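Local atomic coordinates of phosphonopyruvate hydrolase (Variovorax sp., PDB entry 2HJP), a protein that hydrolyses phosphonopyruvate to pyruvate and phosphate, cleaving its carbon-phosphorus bond with the help of a divalent metal ion. Residues S42-S47 with Y234-I239; I76-D81 with A102-I107; V152-E157 with A178-I183. One frame throughout, in Å; residues are numbered along the deposited sequence.

Contact 1: S42-S47 with Y234-I239; sequences SGFELS and YGNHAI. With PPR (phosphonopyruvate), chain G.
Ile239 N donates a short, nearly straight hydrogen bond to Glu45 OE2 (2.7 Å, 165° at the hydrogen), tying together two chain segments at the mouth of the (beta/alpha)8 barrel. Residues 42-47 leave the strand 38-41 and enter helix 43-49; residues 234-239 leave the last strand and enter helix 237-256. The amide meets OE2 from about 50° above the carboxylate plane, because the bent Glu45 chain lays its acid group across the first turn of the second helix. A long acidic side chain suits this place: it can reach the amino end of a neighbouring helix, whose N-H groups probably stabilise its negative charge. OE1 is hydrogen-bonded to His23 ND1, a residue of the sodium site.

Ser42 is the N-cap of its helix. With OG anti to the backbone N (chi1 177°), Ser42 OG accepts from Glu45 N at 2.9 Å. The same Ser42 OG donates to O1 of phosphonopyruvate at 2.7 Å. The other carboxylate oxygen, O2', receives Phe44 N at 2.8 Å, so the substrate acid sits at a helix amino terminus, where the helix dipole would favour it. On the facing segment, Gly235 O lies 3.4 Å from O1 of phosphonopyruvate.

Apolar packing continues the join. The aliphatic part of Glu45 and the CG2 branch of Ile239 slide past each other in opposite directions. Beyond them Phe44 meets Asn236, ring and amide crossing at a slant; Asn236 OD1 is hydrogen-bonded to Arg240 NH1, while Phe44 CD2 rests 3.6 Å from Asn236 CB.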
loop_
_atom_site.group_PDB
_atom_site.type_symbol
_atom_site.label_atom_id
_atom_site.label_comp_id
_atom_site.label_asym_id
_atom_site.label_seq_id
_atom_site.Cartn_x
_atom_site.Cartn_y
_atom_site.Cartn_z
ATOM N N SER A 42 -6.892 17.251 3.303
ATOM C CA SER A 42 -7.814 17.462 2.210
ATOM C C SER A 42 -7.968 16.337 1.153
ATOM O O SER A 42 -6.996 15.944 0.552
ATOM C CB SER A 42 -7.352 18.738 1.464
ATOM O OG SER A 42 -8.198 18.929 0.330
ATOM N N GLY A 43 -9.183 15.846 0.926
ATOM C CA GLY A 43 -9.379 14.849 -0.140
ATOM C C GLY A 43 -9.254 15.519 -1.528
ATOM O O GLY A 43 -8.823 14.916 -2.489
ATOM N N PHE A 44 -9.606 16.803 -1.627
ATOM C CA PHE A 44 -9.531 17.507 -2.887
ATOM C C PHE A 44 -8.039 17.639 -3.267
ATOM O O PHE A 44 -7.615 17.354 -4.427
ATOM C CB PHE A 44 -10.154 18.926 -2.730
ATOM C CG PHE A 44 -10.022 19.764 -3.990
ATOM C CD1 PHE A 44 -10.907 19.581 -5.042
ATOM C CD2 PHE A 44 -8.963 20.651 -4.139
ATOM C CE1 PHE A 44 -10.724 20.295 -6.263
ATOM C CE2 PHE A 44 -8.779 21.348 -5.314
ATOM C CZ PHE A 44 -9.685 21.158 -6.394
ATOM N N GLU A 45 -7.243 18.090 -2.300
ATOM C CA GLU A 45 -5.799 18.223 -2.559
ATOM C C GLU A 45 -5.119 16.902 -2.888
ATOM O O GLU A 45 -4.338 16.847 -3.829
ATOM C CB GLU A 45 -5.060 18.833 -1.395
ATOM C CG GLU A 45 -5.301 20.360 -1.288
ATOM C CD GLU A 45 -4.014 21.131 -1.084
ATOM O OE1 GLU A 45 -2.974 20.457 -0.841
ATOM O OE2 GLU A 45 -4.045 22.379 -1.152
ATOM N N LEU A 46 -5.403 15.831 -2.134
ATOM C CA LEU A 46 -4.712 14.594 -2.451
ATOM C C LEU A 46 -5.206 14.059 -3.822
ATOM O O LEU A 46 -4.397 13.623 -4.639
ATOM C CB LEU A 46 -4.958 13.562 -1.348
ATOM C CG LEU A 46 -4.192 12.287 -1.506
ATOM C CD1 LEU A 46 -2.714 12.560 -1.515
ATOM C CD2 LEU A 46 -4.567 11.366 -0.380
ATOM N N SER A 47 -6.508 14.091 -4.099
ATOM C CA SER A 47 -6.945 13.599 -5.409
ATOM C C SER A 47 -6.371 14.515 -6.513
ATOM O O SER A 47 -5.997 14.056 -7.572
ATOM C CB SER A 47 -8.509 13.511 -5.495
ATOM O OG SER A 47 -8.987 14.826 -5.292
ATOM N N TYR A 234 -8.217 26.347 5.397
ATOM C CA TYR A 234 -7.785 26.809 4.055
ATOM C C TYR A 234 -7.786 25.527 3.255
ATOM O O TYR A 234 -6.896 24.662 3.356
ATOM C CB TYR A 234 -6.469 27.513 4.208
ATOM C CG TYR A 234 -6.716 28.801 4.993
ATOM C CD1 TYR A 234 -7.528 29.794 4.475
ATOM C CD2 TYR A 234 -6.162 28.987 6.263
ATOM C CE1 TYR A 234 -7.792 30.976 5.210
ATOM C CE2 TYR A 234 -6.407 30.164 7.025
ATOM C CZ TYR A 234 -7.234 31.145 6.468
ATOM O OH TYR A 234 -7.502 32.271 7.191
ATOM N N GLY A 235 -8.824 25.408 2.461
ATOM C CA GLY A 235 -9.076 24.148 1.795
ATOM C C GLY A 235 -8.200 23.583 0.735
ATOM O O GLY A 235 -8.042 22.341 0.696
ATOM N N ASN A 236 -7.607 24.449 -0.109
ATOM C CA ASN A 236 -6.809 23.901 -1.225
ATOM C C ASN A 236 -5.726 24.842 -1.767
ATOM O O ASN A 236 -5.315 24.730 -2.916
ATOM C CB ASN A 236 -7.796 23.517 -2.387
ATOM C CG ASN A 236 -8.704 24.712 -2.846
ATOM O OD1 ASN A 236 -8.350 25.863 -2.656
ATOM N ND2 ASN A 236 -9.885 24.398 -3.451
ATOM N N HIS A 237 -5.211 25.710 -0.911
ATOM C CA HIS A 237 -4.266 26.712 -1.309
ATOM C C HIS A 237 -2.843 26.157 -1.510
ATOM O O HIS A 237 -2.043 26.738 -2.280
ATOM C CB HIS A 237 -4.297 27.853 -0.287
ATOM C CG HIS A 237 -5.661 28.444 -0.108
ATOM N ND1 HIS A 237 -6.626 27.850 0.688
ATOM C CD2 HIS A 237 -6.288 29.441 -0.790
ATOM C CE1 HIS A 237 -7.796 28.448 0.469
ATOM N NE2 HIS A 237 -7.614 29.419 -0.421
ATOM N N ALA A 238 -2.535 25.038 -0.879
ATOM C CA ALA A 238 -1.186 24.474 -1.103
ATOM C C ALA A 238 -1.133 23.860 -2.521
ATOM O O ALA A 238 -0.187 24.119 -3.290
ATOM C CB ALA A 238 -0.886 23.370 -0.100
ATOM N N ILE A 239 -2.143 23.086 -2.899
ATOM C CA ILE A 239 -1.994 22.464 -4.240
ATOM C C ILE A 239 -2.041 23.577 -5.344
ATOM O O ILE A 239 -1.373 23.505 -6.403
ATOM C CB ILE A 239 -3.101 21.327 -4.486
ATOM C CG1 ILE A 239 -2.736 20.497 -5.719
ATOM C CG2 ILE A 239 -4.464 21.930 -4.638
ATOM C CD1 ILE A 239 -1.549 19.561 -5.528
HETATM C C1 PPR G . -11.493 19.195 0.674
HETATM O O1 PPR G . -10.540 20.063 0.837
HETATM O "O2'" PPR G . -11.344 18.091 0.222
HETATM C C2 PPR G . -12.841 19.673 1.121
HETATM C C3 PPR G . -13.342 20.942 1.089
HETATM O O2 PPR G . -13.611 18.688 1.587
HETATM P P PPR G . -14.048 21.240 -0.603
HETATM O O1P PPR G . -15.214 20.218 -0.709
HETATM O O2P PPR G . -12.890 20.985 -1.605
HETATM O O3P PPR G . -14.561 22.602 -0.554
#

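Contact 2: I76-D81 with A102-I107; sequences IPLIAD and AGASAI. With MG (magnesium ion), chain C; PPR (phosphonopyruvate), chain G.
Leu78 O takes the Ser105 N-H at 2.7 Å, with the donor lying in the carbonyl plane, and adds a weak, bent bond from Ala106 N. One step on, Ala80 N donates to Ala106 O at 2.8 Å, a straight bond at the hydrogen (168°) although the donor stands well above the carbonyl plane. A close CA-H...O contact, 3.0 Å from Ile107 CA to Ala80 O, extends this parallel pairing, in which Ile79 faces Ala106 and Ala80 faces Ile107.

A water bridges the start of the pair. It accepts from Leu78 N at 2.9 Å and donates to Gly103 O and Ser105 OG, the latter hydroxyl being hydrogen-bonded to Asn4 OD1 as well.

The two strands belong to a beta-alpha-beta unit of the barrel, with helix 89-102 as the crossover. Its Schellman end is closed by Gly103, whose positive phi (106°) would jam a CB against the carbonyl of Ala102, hence a glycine there.

Apolar contacts are made on both faces of the sheet. Ile79 CG2, anti to its backbone N, approaches Ala106 CB at 4.1 Å in the barrel interior, near Ile153. On the other side, where Ala80 and Ile107 point, Ala80 CB meets Ala104 CB at 4.0 Å, beside Met67 of helix 60-71; such small residues let the helix layer come close to the strands.

Metal binding is left to the end of the first strand. Asp81 reaches magnesium through OD2 alone, at 2.1 Å, and three waters plus O2 and O2' of phosphonopyruvate complete six ligands. Gly43 N also donates to OD2, while Asp83 N holds OD1 and thereby steadies the rotation of the carboxylate.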
loop_
_atom_site.group_PDB
_atom_site.type_symbol
_atom_site.label_atom_id
_atom_site.label_comp_id
_atom_site.label_asym_id
_atom_site.label_seq_id
_atom_site.Cartn_x
_atom_site.Cartn_y
_atom_site.Cartn_z
ATOM N N ILE A 76 1.708 19.179 15.092
ATOM C CA ILE A 76 0.438 19.852 15.336
ATOM C C ILE A 76 -0.717 18.909 14.900
ATOM O O ILE A 76 -0.468 17.979 14.143
ATOM C CB ILE A 76 0.374 21.222 14.580
ATOM C CG1 ILE A 76 0.584 21.014 13.074
ATOM C CG2 ILE A 76 1.417 22.184 15.206
ATOM C CD1 ILE A 76 1.933 20.621 12.604
ATOM N N PRO A 77 -1.963 19.127 15.381
ATOM C CA PRO A 77 -3.110 18.267 15.020
ATOM C C PRO A 77 -3.424 18.174 13.522
ATOM O O PRO A 77 -3.346 19.168 12.780
ATOM C CB PRO A 77 -4.300 18.919 15.744
ATOM C CG PRO A 77 -3.650 19.613 16.910
ATOM C CD PRO A 77 -2.391 20.200 16.310
ATOM N N LEU A 78 -3.852 16.999 13.124
ATOM C CA LEU A 78 -4.220 16.719 11.738
ATOM C C LEU A 78 -5.728 16.449 11.772
ATOM O O LEU A 78 -6.196 15.613 12.573
ATOM C CB LEU A 78 -3.503 15.434 11.247
ATOM C CG LEU A 78 -4.061 14.865 9.939
ATOM C CD1 LEU A 78 -3.953 15.918 8.832
ATOM C CD2 LEU A 78 -3.243 13.543 9.580
ATOM N N ILE A 79 -6.462 17.159 10.923
ATOM C CA ILE A 79 -7.883 17.006 10.764
ATOM C C ILE A 79 -7.968 16.270 9.425
ATOM O O ILE A 79 -7.583 16.840 8.380
ATOM C CB ILE A 79 -8.548 18.369 10.611
ATOM C CG1 ILE A 79 -8.260 19.246 11.831
ATOM C CG2 ILE A 79 -10.054 18.171 10.331
ATOM C CD1 ILE A 79 -6.883 19.898 11.841
ATOM N N ALA A 80 -8.445 15.020 9.441
ATOM C CA ALA A 80 -8.565 14.255 8.201
ATOM C C ALA A 80 -9.961 14.310 7.556
ATOM O O ALA A 80 -10.979 14.152 8.246
ATOM C CB ALA A 80 -8.177 12.774 8.482
ATOM N N ASP A 81 -9.987 14.501 6.228
ATOM C CA ASP A 81 -11.205 14.505 5.435
ATOM C C ASP A 81 -11.599 13.028 5.098
ATOM O O ASP A 81 -10.862 12.344 4.397
ATOM C CB ASP A 81 -10.920 15.263 4.129
ATOM C CG ASP A 81 -12.125 15.379 3.214
ATOM O OD1 ASP A 81 -13.220 14.840 3.511
ATOM O OD2 ASP A 81 -11.947 16.033 2.155
ATOM N N ALA A 102 -3.974 6.074 12.778
ATOM C CA ALA A 102 -2.996 6.712 11.851
ATOM C C ALA A 102 -2.416 8.033 12.465
ATOM O O ALA A 102 -1.389 8.566 12.001
ATOM C CB ALA A 102 -3.663 7.008 10.465
ATOM N N GLY A 103 -3.090 8.553 13.505
ATOM C CA GLY A 103 -2.614 9.724 14.199
ATOM C C GLY A 103 -3.418 10.987 13.895
ATOM O O GLY A 103 -2.992 12.061 14.293
ATOM N N ALA A 104 -4.507 10.880 13.137
ATOM C CA ALA A 104 -5.389 12.058 12.928
ATOM C C ALA A 104 -6.061 12.467 14.268
ATOM O O ALA A 104 -6.378 11.590 15.116
ATOM C CB ALA A 104 -6.468 11.731 11.908
ATOM N N SER A 105 -6.253 13.760 14.480
ATOM C CA SER A 105 -6.869 14.213 15.732
ATOM C C SER A 105 -8.401 14.475 15.536
ATOM O O SER A 105 -9.156 14.611 16.533
ATOM C CB SER A 105 -6.166 15.463 16.264
ATOM O OG SER A 105 -4.901 15.131 16.875
ATOM N N ALA A 106 -8.843 14.456 14.270
ATOM C CA ALA A 106 -10.256 14.683 13.909
ATOM C C ALA A 106 -10.510 14.131 12.533
ATOM O O ALA A 106 -9.552 13.924 11.745
ATOM C CB ALA A 106 -10.535 16.191 13.861
ATOM N N ILE A 107 -11.799 13.912 12.248
ATOM C CA ILE A 107 -12.238 13.518 10.929
ATOM C C ILE A 107 -13.419 14.450 10.678
ATOM O O ILE A 107 -14.039 14.959 11.603
ATOM C CB ILE A 107 -12.680 12.049 10.808
ATOM C CG1 ILE A 107 -13.662 11.609 11.924
ATOM C CG2 ILE A 107 -11.427 11.205 10.877
ATOM C CD1 ILE A 107 -15.086 12.105 11.755
HETATM MG MG MG C . -13.052 16.873 0.609
HETATM C C1 PPR G . -11.493 19.195 0.674
HETATM O O1 PPR G . -10.540 20.063 0.837
HETATM O "O2'" PPR G . -11.344 18.091 0.222
HETATM C C2 PPR G . -12.841 19.673 1.121
HETATM C C3 PPR G . -13.342 20.942 1.089
HETATM O O2 PPR G . -13.611 18.688 1.587
HETATM P P PPR G . -14.048 21.240 -0.603
HETATM O O1P PPR G . -15.214 20.218 -0.709
HETATM O O2P PPR G . -12.890 20.985 -1.605
HETATM O O3P PPR G . -14.561 22.602 -0.554
HETATM O O HOH W 1 -3.201 14.763 14.837
HETATM O O HOH W 2 -14.754 15.937 1.461
HETATM O O HOH W 3 -12.591 15.185 -0.600
HETATM O O HOH W 4 -14.142 17.499 -1.073
#

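Contact 3: V152-E157 with A178-I183; sequences VIARVE and AGADAI. With PPR (phosphonopyruvate), chain G.
This is another beta-alpha-beta unit of the (beta/alpha)8 barrel, strand 151-156 returning through helix 165-177 to the parallel strand 182-185, and Val152 and Asp181 clasp each other at its base. Asp181 N donates to Val152 O at 2.7 Å, nearly along the C=O axis. In return Val152 N gives its hydrogen to Asp181 OD2 at 2.9 Å and 174°, OD2 accepting with its anti lone pair. CG of Asp181 stands beside its own backbone N (chi1 -65°), which turns the carboxylate back over Val152. Thus an acid does here what a backbone carbonyl would do further along the sheet, and it is also salt-bridged to Arg145 and Arg8. Ala154 N then bonds to Ala182 O at 3.1 Å.

Facing the helix layer, Ala154 CB touches Ala180 CB at 3.8 Å, and Val156 and Ile183 meet through their CG2 methyls at 3.8 Å, their side chains crossing at a slant. Tyr175 of helix 165-177 packs over Ala154 and Val156, so compact or branched apolar residues fit. Gly179 ends that helix in a Schellman motif with positive phi (121°), an angle at which a CB would collide with the carbonyl oxygen of Ala178.

Arg155, between Ala154 and Val156 in the strand, points away from the second strand into the substrate pocket. Its extended chain carries the guanidinium to the phosphonate, where NH1 and NH2 both donate to O1P. A side-on salt bridge to Glu157 holds the group: the single atom OE2 accepts from both NE and NH2 of Arg155, the NE bond measuring 2.6 Å.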
loop_
_atom_site.group_PDB
_atom_site.type_symbol
_atom_site.label_atom_id
_atom_site.label_comp_id
_atom_site.label_asym_id
_atom_site.label_seq_id
_atom_site.Cartn_x
_atom_site.Cartn_y
_atom_site.Cartn_z
ATOM N N VAL A 152 -14.978 14.591 16.217
ATOM C CA VAL A 152 -15.780 14.217 15.078
ATOM C C VAL A 152 -16.564 15.429 14.594
ATOM O O VAL A 152 -17.413 15.968 15.305
ATOM C CB VAL A 152 -16.732 13.096 15.484
ATOM C CG1 VAL A 152 -17.724 12.811 14.340
ATOM C CG2 VAL A 152 -15.917 11.885 15.935
ATOM N N ILE A 153 -16.283 15.827 13.360
ATOM C CA ILE A 153 -16.867 16.999 12.727
ATOM C C ILE A 153 -17.816 16.586 11.650
ATOM O O ILE A 153 -17.454 15.840 10.740
ATOM C CB ILE A 153 -15.730 17.899 12.101
ATOM C CG1 ILE A 153 -14.712 18.272 13.209
ATOM C CG2 ILE A 153 -16.300 19.231 11.479
ATOM C CD1 ILE A 153 -13.383 18.824 12.699
ATOM N N ALA A 154 -19.060 17.074 11.761
ATOM C CA ALA A 154 -20.061 16.760 10.763
ATOM C C ALA A 154 -20.166 17.944 9.801
ATOM O O ALA A 154 -20.387 19.105 10.195
ATOM C CB ALA A 154 -21.415 16.532 11.437
ATOM N N ARG A 155 -20.081 17.618 8.536
ATOM C CA ARG A 155 -20.198 18.623 7.515
ATOM C C ARG A 155 -21.569 18.606 6.886
ATOM O O ARG A 155 -22.049 17.569 6.397
ATOM C CB ARG A 155 -19.077 18.418 6.497
ATOM C CG ARG A 155 -19.279 19.135 5.175
ATOM C CD ARG A 155 -18.009 19.002 4.275
ATOM N NE ARG A 155 -18.331 19.262 2.872
ATOM C CZ ARG A 155 -17.452 19.453 1.883
ATOM N NH1 ARG A 155 -16.158 19.441 2.137
ATOM N NH2 ARG A 155 -17.875 19.603 0.620
ATOM N N VAL A 156 -22.220 19.761 6.938
ATOM C CA VAL A 156 -23.586 19.940 6.433
ATOM C C VAL A 156 -23.541 20.546 5.022
ATOM O O VAL A 156 -23.085 21.675 4.857
ATOM C CB VAL A 156 -24.385 20.900 7.427
ATOM C CG1 VAL A 156 -25.740 21.312 6.822
ATOM C CG2 VAL A 156 -24.557 20.235 8.794
ATOM N N GLU A 157 -24.030 19.795 4.039
ATOM C CA GLU A 157 -24.060 20.179 2.629
ATOM C C GLU A 157 -25.385 20.808 2.168
ATOM O O GLU A 157 -25.529 21.196 0.990
ATOM C CB GLU A 157 -23.851 18.936 1.765
ATOM C CG GLU A 157 -22.478 18.356 1.752
ATOM C CD GLU A 157 -21.541 19.228 0.977
ATOM O OE1 GLU A 157 -21.748 19.427 -0.234
ATOM O OE2 GLU A 157 -20.611 19.709 1.600
ATOM N N ALA A 178 -26.444 13.899 17.757
ATOM C CA ALA A 178 -25.920 12.529 17.585
ATOM C C ALA A 178 -24.482 12.427 18.110
ATOM O O ALA A 178 -23.896 11.360 18.120
ATOM C CB ALA A 178 -25.965 12.106 16.067
ATOM N N GLY A 179 -23.888 13.538 18.510
ATOM C CA GLY A 179 -22.516 13.433 18.976
ATOM C C GLY A 179 -21.447 14.235 18.261
ATOM O O GLY A 179 -20.305 14.251 18.716
ATOM N N ALA A 180 -21.789 14.947 17.185
ATOM C CA ALA A 180 -20.738 15.761 16.537
ATOM C C ALA A 180 -20.107 16.810 17.480
ATOM O O ALA A 180 -20.795 17.485 18.261
ATOM C CB ALA A 180 -21.284 16.417 15.277
ATOM N N ASP A 181 -18.771 16.941 17.436
ATOM C CA ASP A 181 -18.097 17.891 18.311
ATOM C C ASP A 181 -18.069 19.236 17.684
ATOM O O ASP A 181 -17.749 20.221 18.363
ATOM C CB ASP A 181 -16.655 17.409 18.563
ATOM C CG ASP A 181 -16.622 16.070 19.335
ATOM O OD1 ASP A 181 -17.011 16.103 20.514
ATOM O OD2 ASP A 181 -16.264 15.003 18.759
ATOM N N ALA A 182 -18.345 19.268 16.376
ATOM C CA ALA A 182 -18.369 20.551 15.645
ATOM C C ALA A 182 -19.125 20.408 14.363
ATOM O O ALA A 182 -19.306 19.291 13.890
ATOM C CB ALA A 182 -16.958 21.044 15.389
ATOM N N ILE A 183 -19.596 21.524 13.806
ATOM C CA ILE A 183 -20.350 21.475 12.584
ATOM C C ILE A 183 -19.683 22.346 11.505
ATOM O O ILE A 183 -19.474 23.563 11.693
ATOM C CB ILE A 183 -21.778 21.964 12.840
ATOM C CG1 ILE A 183 -22.418 21.137 13.997
ATOM C CG2 ILE A 183 -22.525 21.916 11.541
ATOM C CD1 ILE A 183 -23.891 21.084 14.065
HETATM C C1 PPR G . -11.493 19.195 0.674
HETATM O O1 PPR G . -10.540 20.063 0.837
HETATM O "O2'" PPR G . -11.344 18.091 0.222
HETATM C C2 PPR G . -12.841 19.673 1.121
HETATM C C3 PPR G . -13.342 20.942 1.089
HETATM O O2 PPR G . -13.611 18.688 1.587
HETATM P P PPR G . -14.048 21.240 -0.603
HETATM O O1P PPR G . -15.214 20.218 -0.709
HETATM O O2P PPR G . -12.890 20.985 -1.605
HETATM O O3P PPR G . -14.561 22.602 -0.554
#

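Overall arrangement
All three contacts are buried, and each reaches the same phosphonopyruvate. Contacts 2 and 3 are equivalent parallel joins between consecutive strands, bonded chiefly through backbone atoms; they meet side by side because strands 106-110 and 151-156 are neighbours, with Ile107 O 3.0 Å from Ile153 N, a probable hydrogen bond. Contact 1 differs: it lies beyond the strand ends, joins two helix starts through a side-chain carboxylate, and is approached by a second subunit. It closes a long loop of chain that encloses the other two. Around the ligand the labour is divided: contact 1 mainly grips the carboxylate, contact 2 holds the metal that the ligand chelates, and contact 3 mainly the phosphonate.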